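Local coordinates for beta-1,3-1,4-glucanase (Caldicellulosiruptor sp. F32, PDB 5H4R), which probably hydrolyses the glycosidic bonds of mixed-linkage beta-1,3-1,4-glucans such as lichenan, as a family 5 glycoside hydrolase, at residues P26-A31 with F342-V347. The protein carries 1 engineered substitution. Residues are numbered along the deposited sequence; the frame is centred on the assembly and turned at random.
Sequences PEIKIA and FAAYYV
Y345 offers I28 and I30 one long side of its side chain, met in turn at CB, CD1, CE1 and CZ. Its CB lies 3.9 Å from I28 CD1, and that methyl also sits at the edge of the ring, near its plane, beside Y345 CD1. CG lies anti to the backbone N (chi1 -175°); the side chains of I28 and I30 each cross that of Y345 at about a right angle. Further out, I30 CD1 comes obliquely to within 3.6 Å of Y345 CE1 and 3.9 Å of Y345 CZ. The hydroxyl at the tip hydrogen-bonds to D305 of helix 298-316, so tyrosine suits a place apolar along its length and polar at its end. Helix 336-352 belongs to the outer layer of the (beta/alpha)8 barrel, and the extended N-terminal segment 26-31 runs across its outside, turning apolar P26, I28 and I30 toward it. An alanine at Y345 would probably leave I30 CD1 facing a gap and D305 without its hydroxyl partner. Small A344 lets the backbone of 26-31 approach the helix: A344 CB meets P26 CG at 4.1 Å and I28 CG1 at 4.2 Å. E27 and K29 point away from the helix, where charge is tolerated, and form a salt bridge, K29 NZ to E27 OE1 at 3.6 Å.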
ATOM      1  N   PRO A  26      -2.281  12.852 -21.801  1.00 14.30           N
ATOM      2  CA  PRO A  26      -3.369  12.525 -22.721  1.00 15.14           C
ATOM      3  C   PRO A  26      -4.726  12.944 -22.176  1.00 15.34           C
ATOM      4  O   PRO A  26      -4.932  13.072 -20.971  1.00 14.72           O
ATOM      5  CB  PRO A  26      -3.281  10.999 -22.843  1.00 14.56           C
ATOM      6  CG  PRO A  26      -2.749  10.569 -21.522  1.00 14.80           C
ATOM      7  CD  PRO A  26      -1.762  11.643 -21.120  1.00 14.00           C
ATOM      8  N   GLU A  27      -5.657  13.140 -23.105  1.00 16.51           N
ATOM      9  CA  GLU A  27      -7.067  13.308 -22.762  1.00 16.89           C
ATOM     10  C   GLU A  27      -7.710  11.930 -22.673  1.00 26.69           C
ATOM     11  O   GLU A  27      -7.930  11.275 -23.699  1.00 25.69           O
ATOM     12  CB  GLU A  27      -7.767  14.184 -23.798  1.00 22.83           C
ATOM     13  CG  GLU A  27      -7.455  15.654 -23.650  1.00 48.64           C
ATOM     14  CD  GLU A  27      -8.028  16.238 -22.368  1.00 44.68           C
ATOM     15  OE1 GLU A  27      -9.088  15.754 -21.916  1.00 60.16           O
ATOM     16  OE2 GLU A  27      -7.416  17.174 -21.812  1.00 44.84           O
ATOM     17  N   ILE A  28      -8.018  11.503 -21.453  1.00 18.35           N
ATOM     18  CA  ILE A  28      -8.519  10.154 -21.185  1.00 21.90           C
ATOM     19  C   ILE A  28     -10.038  10.220 -21.153  1.00 29.76           C
ATOM     20  O   ILE A  28     -10.612  11.052 -20.432  1.00 19.35           O
ATOM     21  CB  ILE A  28      -7.986   9.602 -19.849  1.00 24.57           C
ATOM     22  CG1 ILE A  28      -6.451   9.626 -19.733  1.00 30.14           C
ATOM     23  CG2 ILE A  28      -8.531   8.174 -19.604  1.00 22.79           C
ATOM     24  CD1 ILE A  28      -5.736   8.489 -20.354  1.00 27.86           C
ATOM     25  N   LYS A  29     -10.680   9.306 -21.879  1.00 26.66           N
ATOM     26  CA  LYS A  29     -12.132   9.195 -21.950  1.00 26.36           C
ATOM     27  C   LYS A  29     -12.532   7.831 -21.401  1.00 30.69           C
ATOM     28  O   LYS A  29     -12.522   6.832 -22.129  1.00 26.47           O
ATOM     29  CB  LYS A  29     -12.617   9.363 -23.382  1.00 37.12           C
ATOM     30  CG  LYS A  29     -12.062  10.600 -24.080  1.00 51.33           C
ATOM     31  CD  LYS A  29     -12.423  11.887 -23.339  1.00 51.70           C
ATOM     32  CE  LYS A  29     -11.812  13.107 -24.033  1.00 64.75           C
ATOM     33  NZ  LYS A  29     -12.072  14.378 -23.295  1.00 69.71           N
ATOM     34  N   ILE A  30     -12.876   7.800 -20.117  1.00 28.94           N
ATOM     35  CA  ILE A  30     -13.442   6.627 -19.460  1.00 22.19           C
ATOM     36  C   ILE A  30     -14.697   7.079 -18.720  1.00 19.12           C
ATOM     37  O   ILE A  30     -14.623   7.949 -17.843  1.00 22.23           O
ATOM     38  CB  ILE A  30     -12.460   5.974 -18.477  1.00 21.48           C
ATOM     39  CG1 ILE A  30     -11.174   5.528 -19.193  1.00 15.26           C
ATOM     40  CG2 ILE A  30     -13.136   4.778 -17.797  1.00 18.94           C
ATOM     41  CD1 ILE A  30     -10.096   5.043 -18.272  1.00 19.56           C
ATOM     42  N   ALA A  31     -15.839   6.485 -19.059  1.00 20.19           N
ATOM     43  CA  ALA A  31     -17.087   6.835 -18.398  1.00 25.08           C
ATOM     44  C   ALA A  31     -17.084   6.393 -16.936  1.00 16.55           C
ATOM     45  O   ALA A  31     -16.595   5.314 -16.596  1.00 21.08           O
ATOM     46  CB  ALA A  31     -18.262   6.192 -19.140  1.00 34.44           C
ATOM     47  N   PHE A 342       0.513   6.065 -18.944  1.00  8.49           N
ATOM     48  CA  PHE A 342       0.158   5.040 -17.968  1.00  8.52           C
ATOM     49  C   PHE A 342      -0.455   5.651 -16.715  1.00  8.33           C
ATOM     50  O   PHE A 342      -1.486   5.175 -16.218  1.00  9.01           O
ATOM     51  CB  PHE A 342       1.411   4.236 -17.600  1.00  8.71           C
ATOM     52  CG  PHE A 342       1.269   3.372 -16.380  1.00  7.41           C
ATOM     53  CD1 PHE A 342       0.741   2.101 -16.453  1.00 10.45           C
ATOM     54  CD2 PHE A 342       1.718   3.834 -15.142  1.00  7.98           C
ATOM     55  CE1 PHE A 342       0.629   1.311 -15.305  1.00 10.66           C
ATOM     56  CE2 PHE A 342       1.616   3.056 -14.003  1.00 10.11           C
ATOM     57  CZ  PHE A 342       1.078   1.793 -14.080  1.00  7.87           C
ATOM     58  N   ALA A 343       0.207   6.664 -16.153  1.00  8.68           N
ATOM     59  CA  ALA A 343      -0.217   7.169 -14.854  1.00  9.35           C
ATOM     60  C   ALA A 343      -1.565   7.855 -14.945  1.00  7.21           C
ATOM     61  O   ALA A 343      -2.430   7.662 -14.070  1.00 10.37           O
ATOM     62  CB  ALA A 343       0.828   8.134 -14.288  1.00 12.53           C
ATOM     63  N   ALA A 344      -1.778   8.635 -15.999  1.00  9.88           N
ATOM     64  CA  ALA A 344      -3.071   9.263 -16.196  1.00  8.81           C
ATOM     65  C   ALA A 344      -4.152   8.207 -16.368  1.00  8.71           C
ATOM     66  O   ALA A 344      -5.237   8.310 -15.786  1.00 10.05           O
ATOM     67  CB  ALA A 344      -3.026  10.183 -17.415  1.00 10.02           C
ATOM     68  N   TYR A 345      -3.892   7.207 -17.209  1.00  9.51           N
ATOM     69  CA  TYR A 345      -4.908   6.203 -17.489  1.00  9.15           C
ATOM     70  C   TYR A 345      -5.245   5.405 -16.241  1.00 10.01           C
ATOM     71  O   TYR A 345      -6.423   5.183 -15.931  1.00  9.81           O
ATOM     72  CB  TYR A 345      -4.446   5.268 -18.611  1.00  6.57           C
ATOM     73  CG  TYR A 345      -5.523   4.291 -19.005  1.00  8.16           C
ATOM     74  CD1 TYR A 345      -6.458   4.631 -19.973  1.00 11.85           C
ATOM     75  CD2 TYR A 345      -5.612   3.046 -18.412  1.00 10.21           C
ATOM     76  CE1 TYR A 345      -7.464   3.749 -20.338  1.00 14.66           C
ATOM     77  CE2 TYR A 345      -6.625   2.141 -18.783  1.00 10.19           C
ATOM     78  CZ  TYR A 345      -7.540   2.505 -19.731  1.00 13.03           C
ATOM     79  OH  TYR A 345      -8.534   1.635 -20.105  1.00 14.30           O
ATOM     80  N   TYR A 346      -4.215   4.954 -15.513  1.00  8.90           N
ATOM     81  CA  TYR A 346      -4.417   4.120 -14.341  1.00  9.06           C
ATOM     82  C   TYR A 346      -5.265   4.853 -13.306  1.00  9.63           C
ATOM     83  O   TYR A 346      -6.247   4.305 -12.792  1.00  9.95           O
ATOM     84  CB  TYR A 346      -3.063   3.724 -13.779  1.00  7.87           C
ATOM     85  CG  TYR A 346      -3.067   2.631 -12.751  1.00  9.01           C
ATOM     86  CD1 TYR A 346      -3.539   2.862 -11.459  1.00  9.35           C
ATOM     87  CD2 TYR A 346      -2.525   1.393 -13.031  1.00  8.37           C
ATOM     88  CE1 TYR A 346      -3.502   1.859 -10.497  1.00  8.15           C
ATOM     89  CE2 TYR A 346      -2.499   0.380 -12.072  1.00  8.28           C
ATOM     90  CZ  TYR A 346      -2.989   0.632 -10.817  1.00  8.96           C
ATOM     91  OH  TYR A 346      -2.938  -0.348  -9.859  1.00  9.06           O
ATOM     92  N   VAL A 347      -4.927   6.119 -13.028  1.00 10.09           N
ATOM     93  CA  VAL A 347      -5.676   6.891 -12.037  1.00  8.18           C
ATOM     94  C   VAL A 347      -7.117   7.142 -12.505  1.00  8.26           C
ATOM     95  O   VAL A 347      -8.066   7.025 -11.719  1.00 10.18           O
ATOM     96  CB  VAL A 347      -4.933   8.199 -11.713  1.00  7.68           C
ATOM     97  CG1 VAL A 347      -5.812   9.129 -10.865  1.00 11.04           C
ATOM     98  CG2 VAL A 347      -3.673   7.884 -10.973  1.00  9.54           C
TER